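Local coordinates for protein putative S41 protease (Bacteroides fragilis NCTC 9343, PDB 3K50) that probably acts as a serine peptidase of family S41 that cleaves peptide bonds in protein or peptide substrates, at residues A[97-102]-A[171-176]; A[62-67]-A[343-348]; A[182-187]-A[389-394]. All blocks are in the same frame, centred on the assembly; numbering follows the deposited sequence.

In the fold
Interaction 2 opens first along the chain, at strand 62-65, which follows the N-terminal helices. The chain then enters the PDZ-like domain, where residues 97-102 open interaction 1; residues 171-176, on the way out of that domain, close it. Interaction 1 is nested inside the loop of interaction 2. Residues 182-187 open interaction 3, before strand 342-352 closes interaction 2; helix 388-398 closes interaction 3 near the C terminus, so these two cross. Interaction 1 joins the PDZ-like domain to its exit linker, interaction 2 adds strand 62-65 to the antiparallel sheet containing strand 342-352, and interaction 3 joins the edge of the mixed sheet to the last helix. Interactions 2 and 3 have centres about 39 Å apart.

Interaction 1: residues A[97-102]-A[171-176]; sequences VVPGSP and LVDKPV
The turn that leads from strand 90-97 into the short helix 102-105 of the PDZ-like domain meets the exit linker through Val-98 and Ser-101 against Asp-173 and Leu-171. Residues 98-101 form a type II turn, closed by Ser-101 N to Val-98 O (3.2 Å), with Gly-100 at its third position (phi 78°). Val-98 points at the linker, and both its methyls lie against the carboxyl end of Asp-173: CG1 lies 3.8 Å from Asp-173 OD1, CG2 3.9 Å from Asp-173 CG. Asp-173 CG stands anti to the backbone N (chi1 -172°), which carries the group toward the turn; OD1 also comes to 3.4 Å from Pro-99 CD, while OD2 is hydrogen-bonded to Tyr-96 OH. Further along, Leu-171 forks over the helix start. Its CD1 rests 3.7 Å from Ser-101 CB, and its CD2 meets Pro-102 CD tip to tip at 4.1 Å. No hydrogen bond passes directly between the two segments; one water bridges them instead, donating to Pro-99 O and, at 2.9 Å, to Val-172 O. Ser-101 OG caps the helix through Glu-104 N, and Gly-100 N binds Glu-104 OE1. The Pro-Gly-Ser-Pro turn running into a capped short helix is consistent with the Gly-Ser-Pro turn and following helix found in PDZ domains of bacterial proteases.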
loop_
_atom_site.group_PDB
_atom_site.type_symbol
_atom_site.label_atom_id
_atom_site.label_comp_id
_atom_site.label_asym_id
_atom_site.label_seq_id
_atom_site.Cartn_x
_atom_site.Cartn_y
_atom_site.Cartn_z
ATOM N N VAL A 97 2.318 -1.844 -13.014
ATOM C CA VAL A 97 2.865 -0.912 -14.013
ATOM C C VAL A 97 2.277 0.464 -13.721
ATOM O O VAL A 97 1.036 0.622 -13.651
ATOM C CB VAL A 97 2.497 -1.365 -15.438
ATOM C CG1 VAL A 97 2.900 -0.314 -16.517
ATOM C CG2 VAL A 97 3.162 -2.694 -15.718
ATOM N N VAL A 98 3.140 1.464 -13.583
ATOM C CA VAL A 98 2.739 2.816 -13.331
ATOM C C VAL A 98 2.211 3.432 -14.631
ATOM O O VAL A 98 2.892 3.343 -15.661
ATOM C CB VAL A 98 3.933 3.663 -12.818
ATOM C CG1 VAL A 98 3.618 5.132 -12.824
ATOM C CG2 VAL A 98 4.382 3.196 -11.396
ATOM N N PRO A 99 0.994 4.004 -14.591
ATOM C CA PRO A 99 0.380 4.666 -15.743
ATOM C C PRO A 99 1.272 5.785 -16.275
ATOM O O PRO A 99 1.822 6.563 -15.520
ATOM C CB PRO A 99 -0.923 5.225 -15.192
ATOM C CG PRO A 99 -1.205 4.498 -13.944
ATOM C CD PRO A 99 0.110 3.994 -13.406
ATOM N N GLY A 100 1.450 5.820 -17.580
ATOM C CA GLY A 100 2.247 6.839 -18.193
ATOM C C GLY A 100 3.747 6.663 -18.095
ATOM O O GLY A 100 4.468 7.570 -18.483
ATOM N N SER A 101 4.218 5.506 -17.662
ATOM C CA SER A 101 5.632 5.219 -17.500
ATOM C C SER A 101 6.273 4.629 -18.752
ATOM O O SER A 101 5.583 4.257 -19.678
ATOM C CB SER A 101 5.790 4.185 -16.376
ATOM O OG SER A 101 5.139 2.944 -16.662
ATOM N N PRO A 102 7.614 4.581 -18.790
ATOM C CA PRO A 102 8.318 3.822 -19.802
ATOM C C PRO A 102 7.801 2.375 -19.947
ATOM O O PRO A 102 7.682 1.893 -21.069
ATOM C CB PRO A 102 9.767 3.795 -19.261
ATOM C CG PRO A 102 9.916 5.037 -18.531
ATOM C CD PRO A 102 8.550 5.310 -17.914
ATOM N N LEU A 171 8.922 9.515 -11.898
ATOM C CA LEU A 171 7.473 9.289 -12.089
ATOM C C LEU A 171 6.635 9.560 -10.854
ATOM O O LEU A 171 7.088 9.423 -9.714
ATOM C CB LEU A 171 7.213 7.825 -12.459
ATOM C CG LEU A 171 7.936 7.283 -13.693
ATOM C CD1 LEU A 171 7.837 5.759 -13.723
ATOM C CD2 LEU A 171 7.450 7.932 -14.989
ATOM N N VAL A 172 5.389 9.912 -11.096
ATOM C CA VAL A 172 4.447 10.117 -10.033
ATOM C C VAL A 172 3.319 9.116 -10.253
ATOM O O VAL A 172 2.684 9.111 -11.316
ATOM C CB VAL A 172 3.908 11.524 -10.042
ATOM C CG1 VAL A 172 2.647 11.617 -9.141
ATOM C CG2 VAL A 172 4.992 12.459 -9.555
ATOM N N ASP A 173 3.107 8.249 -9.279
ATOM C CA ASP A 173 2.080 7.217 -9.390
ATOM C C ASP A 173 0.805 7.648 -8.652
ATOM O O ASP A 173 0.854 7.990 -7.479
ATOM C CB ASP A 173 2.585 5.870 -8.834
ATOM C CG ASP A 173 1.603 4.716 -9.107
ATOM O OD1 ASP A 173 0.988 4.726 -10.180
ATOM O OD2 ASP A 173 1.419 3.815 -8.268
ATOM N N LYS A 174 -0.324 7.602 -9.344
ATOM C CA LYS A 174 -1.641 8.000 -8.798
ATOM C C LYS A 174 -2.328 6.886 -7.958
ATOM O O LYS A 174 -2.349 5.719 -8.342
ATOM C CB LYS A 174 -2.522 8.479 -9.960
ATOM C CG LYS A 174 -1.965 9.810 -10.572
ATOM C CD LYS A 174 -2.790 10.381 -11.767
ATOM N N PRO A 175 -2.878 7.229 -6.779
ATOM C CA PRO A 175 -3.492 6.157 -5.981
ATOM C C PRO A 175 -4.664 5.367 -6.590
ATOM O O PRO A 175 -4.751 4.151 -6.337
ATOM C CB PRO A 175 -4.002 6.890 -4.732
ATOM C CG PRO A 175 -3.278 8.172 -4.709
ATOM C CD PRO A 175 -2.938 8.522 -6.100
ATOM N N VAL A 176 -5.547 6.025 -7.344
ATOM C CA VAL A 176 -6.674 5.343 -7.986
ATOM C C VAL A 176 -6.095 4.635 -9.198
ATOM O O VAL A 176 -6.010 5.199 -10.308
ATOM C CB VAL A 176 -7.779 6.284 -8.387
ATOM C CG1 VAL A 176 -8.855 5.534 -9.163
ATOM C CG2 VAL A 176 -8.383 6.960 -7.154
HETATM O O HOH W 1 0.852 7.688 -13.089
#

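Interaction 2: residues A[62-67]-A[343-348]; sequences KIDSLL and ILNLVV
Lys-62 to Asp-64 pair with Asn-345 to Ile-343 as neighbouring strands of an antiparallel sheet, attaching the chain just after the N-terminal helices to a long strand in the family S41 part. The short strand axes approach to 4.8 Å, with their directions 152° apart. Backbone hydrogen bonds come in two reciprocal pairs. Lys-62 N donates to Asn-345 O and Asn-345 N returns to Lys-62 O, both at 2.9 Å; Asp-64 N reaches Ile-343 O almost straight (174° at the hydrogen), and Ile-343 N reaches Asp-64 O at 2.7 Å. Between these two hydrogen-bonded pairs Ile-63 and Leu-344 form a non-hydrogen-bonded pair, and Ile-63 CA makes a CA-H...O contact of 3.4 Å with Ile-343 O.

Apolar packing occupies both sides. On the face of Ile-63 and Leu-344, their CD1 atoms touch at 3.8 Å, and both residues also pack on Leu-49 of helix 45-52; Ile-19 and Val-22 of helix 18-26 lie on the same side. Just past strand 62-65, where Leu-66 is still backbone-bonded to Arg-341, Leu-66 crosses Ile-343 at about a right angle, with Leu-66 CD1 3.8 Å from Ile-343 CD1. Pro-334 of strand 330-336 flanks Ile-343 and Asn-345.

The face of Lys-62, Asp-64 and Asn-345, which Ile-343 shares, carries the polar groups. The Lys-62 side chain lies alongside that of Asn-345, both pointing the same way. A bend at the end of the lysine (chi4 63°) swings its amine toward Asp-64, two residues on, where a salt bridge forms: Lys-62 NZ lies 2.6 Å from Asp-64 OD2, on its syn lone-pair side.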
loop_
_atom_site.group_PDB
_atom_site.type_symbol
_atom_site.label_atom_id
_atom_site.label_comp_id
_atom_site.label_asym_id
_atom_site.label_seq_id
_atom_site.Cartn_x
_atom_site.Cartn_y
_atom_site.Cartn_z
ATOM N N LYS A 62 10.184 5.316 11.049
ATOM C CA LYS A 62 11.286 5.123 10.118
ATOM C C LYS A 62 11.797 6.422 9.491
ATOM O O LYS A 62 11.116 7.438 9.507
ATOM C CB LYS A 62 10.860 4.203 8.994
ATOM C CG LYS A 62 9.745 4.692 8.177
ATOM C CD LYS A 62 9.124 3.521 7.400
ATOM C CE LYS A 62 8.049 3.978 6.399
ATOM N NZ LYS A 62 8.603 4.877 5.312
ATOM N N ILE A 63 13.010 6.348 8.953
ATOM C CA ILE A 63 13.664 7.477 8.288
ATOM C C ILE A 63 13.473 7.310 6.784
ATOM O O ILE A 63 13.655 6.214 6.237
ATOM C CB ILE A 63 15.184 7.563 8.603
ATOM C CG1 ILE A 63 15.467 7.630 10.119
ATOM C CG2 ILE A 63 15.845 8.735 7.798
ATOM C CD1 ILE A 63 14.817 8.832 10.879
ATOM N N ASP A 64 13.084 8.398 6.141
ATOM C CA ASP A 64 12.962 8.498 4.690
ATOM C C ASP A 64 13.710 9.743 4.200
ATOM O O ASP A 64 13.704 10.807 4.844
ATOM C CB ASP A 64 11.503 8.587 4.282
ATOM C CG ASP A 64 10.805 7.238 4.339
ATOM O OD1 ASP A 64 11.363 6.241 3.831
ATOM O OD2 ASP A 64 9.694 7.165 4.881
ATOM N N SER A 65 14.352 9.609 3.051
ATOM C CA SER A 65 15.102 10.716 2.475
ATOM C C SER A 65 14.161 11.780 1.953
ATOM O O SER A 65 13.025 11.487 1.603
ATOM C CB SER A 65 16.033 10.232 1.353
ATOM O OG SER A 65 17.127 9.508 1.907
ATOM N N LEU A 66 14.629 13.023 1.976
ATOM C CA LEU A 66 13.882 14.122 1.431
ATOM C C LEU A 66 14.459 14.310 0.041
ATOM O O LEU A 66 15.581 14.760 -0.080
ATOM C CB LEU A 66 14.095 15.370 2.263
ATOM C CG LEU A 66 13.192 16.550 1.913
ATOM C CD1 LEU A 66 11.724 16.255 2.241
ATOM C CD2 LEU A 66 13.679 17.748 2.675
ATOM N N LEU A 67 13.708 13.959 -0.994
ATOM C CA LEU A 67 14.175 14.060 -2.378
ATOM C C LEU A 67 13.539 15.245 -3.118
ATOM O O LEU A 67 12.402 15.606 -2.838
ATOM C CB LEU A 67 13.818 12.752 -3.095
ATOM C CG LEU A 67 14.546 11.465 -2.635
ATOM C CD1 LEU A 67 13.714 10.189 -2.839
ATOM C CD2 LEU A 67 15.914 11.322 -3.299
ATOM N N ILE A 343 13.355 12.853 6.536
ATOM C CA ILE A 343 12.031 12.863 7.148
ATOM C C ILE A 343 11.989 11.725 8.159
ATOM O O ILE A 343 12.367 10.582 7.816
ATOM C CB ILE A 343 10.919 12.581 6.138
ATOM C CG1 ILE A 343 10.907 13.606 4.989
ATOM C CG2 ILE A 343 9.534 12.535 6.863
ATOM C CD1 ILE A 343 10.081 13.159 3.812
ATOM N N LEU A 344 11.563 12.075 9.377
ATOM C CA LEU A 344 11.298 11.140 10.485
ATOM C C LEU A 344 9.805 10.875 10.486
ATOM O O LEU A 344 9.030 11.790 10.762
ATOM C CB LEU A 344 11.669 11.739 11.827
ATOM C CG LEU A 344 11.256 10.976 13.115
ATOM C CD1 LEU A 344 11.770 9.522 13.034
ATOM C CD2 LEU A 344 11.786 11.653 14.382
ATOM N N ASN A 345 9.411 9.669 10.060
ATOM C CA ASN A 345 8.027 9.219 10.095
ATOM C C ASN A 345 7.888 8.559 11.464
ATOM O O ASN A 345 8.364 7.444 11.672
ATOM C CB ASN A 345 7.724 8.274 8.953
ATOM C CG ASN A 345 7.618 9.007 7.604
ATOM O OD1 ASN A 345 8.467 8.856 6.714
ATOM N ND2 ASN A 345 6.617 9.845 7.488
ATOM N N LEU A 346 7.344 9.320 12.416
ATOM C CA LEU A 346 7.275 8.903 13.820
ATOM C C LEU A 346 5.902 8.463 14.323
ATOM O O LEU A 346 4.913 9.104 14.006
ATOM C CB LEU A 346 7.752 10.074 14.650
ATOM C CG LEU A 346 7.884 9.917 16.176
ATOM C CD1 LEU A 346 9.043 9.013 16.492
ATOM C CD2 LEU A 346 8.107 11.356 16.783
ATOM N N VAL A 347 5.831 7.371 15.085
ATOM C CA VAL A 347 4.567 6.976 15.716
ATOM C C VAL A 347 4.151 8.107 16.660
ATOM O O VAL A 347 4.882 8.449 17.595
ATOM C CB VAL A 347 4.678 5.650 16.515
ATOM C CG1 VAL A 347 3.388 5.346 17.274
ATOM C CG2 VAL A 347 5.012 4.512 15.613
ATOM N N VAL A 348 2.967 8.660 16.427
ATOM C CA VAL A 348 2.411 9.751 17.233
ATOM C C VAL A 348 1.102 9.377 17.982
ATOM O O VAL A 348 0.870 9.851 19.113
ATOM C CB VAL A 348 2.187 11.040 16.367
ATOM C CG1 VAL A 348 3.557 11.592 15.926
ATOM C CG2 VAL A 348 1.210 10.776 15.206
#

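Interaction 3: residues A[182-187]-A[389-394]; sequences IPWNGK and LLNAAL
Trp-184 and Ile-182, next to the turn of a beta hairpin with a two-residue loop, pack on Leu-394 and Leu-390 of the C-terminal helix 388-398. The hairpin joins strands 176-184 and 187-194, at one edge of the mixed sheet of the peptidase domain, whose family belongs to the ClpP/crotonase clan. The tight part is the indole against Leu-394. Trp-184 CG stands anti to its backbone N (chi1 -174°), and Leu-394 CB lies over one face of the ring in a CH-pi contact, 3.8 Å from the centroid of the five-membered ring and 19° off its normal. The leucine methyls spread along the indole: Leu-394 CD1 lies 3.9 Å from Trp-184 CE3, and CD2 is 4.0 Å from Trp-184 CG. Val-189 of strand 187-194 touches Leu-394 and Ile-182, and Tyr-191 touches Ile-182 and Leu-390.

Packing thins toward the outside. At the far end of the indole Asn-391 ND2 approaches obliquely, 4.4 Å from Trp-184 CH2, and is hydrogen-bonded to Thr-385 O. Asn-185 and Gly-186, both exposed, are the two central residues of the type I' turn from Trp-184 to Lys-187, closed by Trp-184 N to Lys-187 O and by Lys-187 N to Trp-184 O. They make no close contact with residues 389-394, although Asn-185 ND2 binds Ser-398 OG farther along the same helix. Back on the buried side, the side chains of Ile-182 and Leu-390 meet tip to tip, CD1 of the first 3.8 Å from CD2 of the second.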
loop_
_atom_site.group_PDB
_atom_site.type_symbol
_atom_site.label_atom_id
_atom_site.label_comp_id
_atom_site.label_asym_id
_atom_site.label_seq_id
_atom_site.Cartn_x
_atom_site.Cartn_y
_atom_site.Cartn_z
ATOM N N ILE A 182 -18.274 -4.709 -12.425
ATOM C CA ILE A 182 -18.388 -6.071 -12.901
ATOM C C ILE A 182 -19.764 -6.627 -12.646
ATOM O O ILE A 182 -20.203 -6.733 -11.475
ATOM C CB ILE A 182 -17.359 -6.935 -12.129
ATOM C CG1 ILE A 182 -15.946 -6.304 -12.274
ATOM C CG2 ILE A 182 -17.418 -8.437 -12.527
ATOM C CD1 ILE A 182 -14.921 -6.828 -11.238
ATOM N N PRO A 183 -20.495 -6.983 -13.708
ATOM C CA PRO A 183 -21.745 -7.699 -13.456
ATOM C C PRO A 183 -21.408 -9.162 -13.109
ATOM O O PRO A 183 -20.579 -9.796 -13.781
ATOM C CB PRO A 183 -22.460 -7.612 -14.789
ATOM C CG PRO A 183 -21.362 -7.505 -15.792
ATOM C CD PRO A 183 -20.249 -6.771 -15.143
ATOM N N TRP A 184 -21.987 -9.696 -12.054
ATOM C CA TRP A 184 -21.612 -11.026 -11.658
ATOM C C TRP A 184 -22.716 -11.753 -10.918
ATOM O O TRP A 184 -23.072 -11.399 -9.777
ATOM C CB TRP A 184 -20.336 -10.956 -10.794
ATOM C CG TRP A 184 -19.770 -12.322 -10.445
ATOM C CD1 TRP A 184 -20.092 -13.088 -9.357
ATOM C CD2 TRP A 184 -18.796 -13.050 -11.170
ATOM N NE1 TRP A 184 -19.353 -14.246 -9.349
ATOM C CE2 TRP A 184 -18.564 -14.254 -10.473
ATOM C CE3 TRP A 184 -18.064 -12.791 -12.326
ATOM C CZ2 TRP A 184 -17.623 -15.181 -10.886
ATOM C CZ3 TRP A 184 -17.160 -13.735 -12.762
ATOM C CH2 TRP A 184 -16.933 -14.910 -12.032
ATOM N N ASN A 185 -23.234 -12.814 -11.540
ATOM C CA ASN A 185 -24.349 -13.582 -10.940
ATOM C C ASN A 185 -25.448 -12.723 -10.273
ATOM O O ASN A 185 -25.861 -12.933 -9.114
ATOM C CB ASN A 185 -23.744 -14.612 -9.984
ATOM C CG ASN A 185 -22.849 -15.607 -10.738
ATOM O OD1 ASN A 185 -23.226 -16.071 -11.804
ATOM N ND2 ASN A 185 -21.675 -15.917 -10.202
ATOM N N GLY A 186 -25.871 -11.700 -10.989
ATOM C CA GLY A 186 -26.989 -10.861 -10.540
ATOM C C GLY A 186 -26.641 -9.713 -9.625
ATOM O O GLY A 186 -27.544 -9.001 -9.136
ATOM N N LYS A 187 -25.341 -9.547 -9.391
ATOM C CA LYS A 187 -24.807 -8.493 -8.552
ATOM C C LYS A 187 -24.076 -7.494 -9.435
ATOM O O LYS A 187 -23.656 -7.824 -10.539
ATOM C CB LYS A 187 -23.852 -9.090 -7.547
ATOM C CG LYS A 187 -24.494 -10.094 -6.590
ATOM C CD LYS A 187 -23.438 -10.931 -5.880
ATOM C CE LYS A 187 -24.044 -11.817 -4.771
ATOM N NZ LYS A 187 -24.453 -11.002 -3.554
ATOM N N LEU A 389 -7.100 -13.089 -6.703
ATOM C CA LEU A 389 -7.769 -12.592 -5.509
ATOM C C LEU A 389 -9.132 -12.016 -5.850
ATOM O O LEU A 389 -10.068 -12.222 -5.104
ATOM C CB LEU A 389 -6.897 -11.589 -4.708
ATOM C CG LEU A 389 -5.459 -11.982 -4.370
ATOM C CD1 LEU A 389 -4.740 -10.898 -3.459
ATOM C CD2 LEU A 389 -5.426 -13.344 -3.729
ATOM N N LEU A 390 -9.278 -11.358 -7.004
ATOM C CA LEU A 390 -10.606 -10.819 -7.350
ATOM C C LEU A 390 -11.544 -11.994 -7.656
ATOM O O LEU A 390 -12.631 -12.009 -7.213
ATOM C CB LEU A 390 -10.539 -9.842 -8.523
ATOM C CG LEU A 390 -11.869 -9.449 -9.217
ATOM C CD1 LEU A 390 -12.817 -8.780 -8.217
ATOM C CD2 LEU A 390 -11.613 -8.562 -10.387
ATOM N N ASN A 391 -11.076 -12.989 -8.391
ATOM C CA ASN A 391 -11.881 -14.158 -8.688
ATOM C C ASN A 391 -12.382 -14.823 -7.399
ATOM O O ASN A 391 -13.510 -15.292 -7.333
ATOM C CB ASN A 391 -11.097 -15.177 -9.492
ATOM C CG ASN A 391 -11.978 -16.294 -9.990
ATOM O OD1 ASN A 391 -12.013 -17.340 -9.394
ATOM N ND2 ASN A 391 -12.776 -16.021 -11.008
ATOM N N ALA A 392 -11.518 -14.903 -6.395
ATOM C CA ALA A 392 -11.893 -15.513 -5.106
ATOM C C ALA A 392 -13.061 -14.773 -4.478
ATOM O O ALA A 392 -14.019 -15.405 -4.000
ATOM C CB ALA A 392 -10.689 -15.561 -4.134
ATOM N N ALA A 393 -12.974 -13.441 -4.430
ATOM C CA ALA A 393 -14.006 -12.625 -3.878
ATOM C C ALA A 393 -15.302 -12.857 -4.624
ATOM O O ALA A 393 -16.353 -13.018 -4.017
ATOM C CB ALA A 393 -13.648 -11.122 -3.973
ATOM N N LEU A 394 -15.225 -12.837 -5.939
ATOM C CA LEU A 394 -16.438 -13.027 -6.764
ATOM C C LEU A 394 -17.086 -14.381 -6.518
ATOM O O LEU A 394 -18.298 -14.488 -6.506
ATOM C CB LEU A 394 -16.114 -12.869 -8.232
ATOM C CG LEU A 394 -15.639 -11.469 -8.693
ATOM C CD1 LEU A 394 -15.102 -11.592 -10.145
ATOM C CD2 LEU A 394 -16.717 -10.412 -8.595
#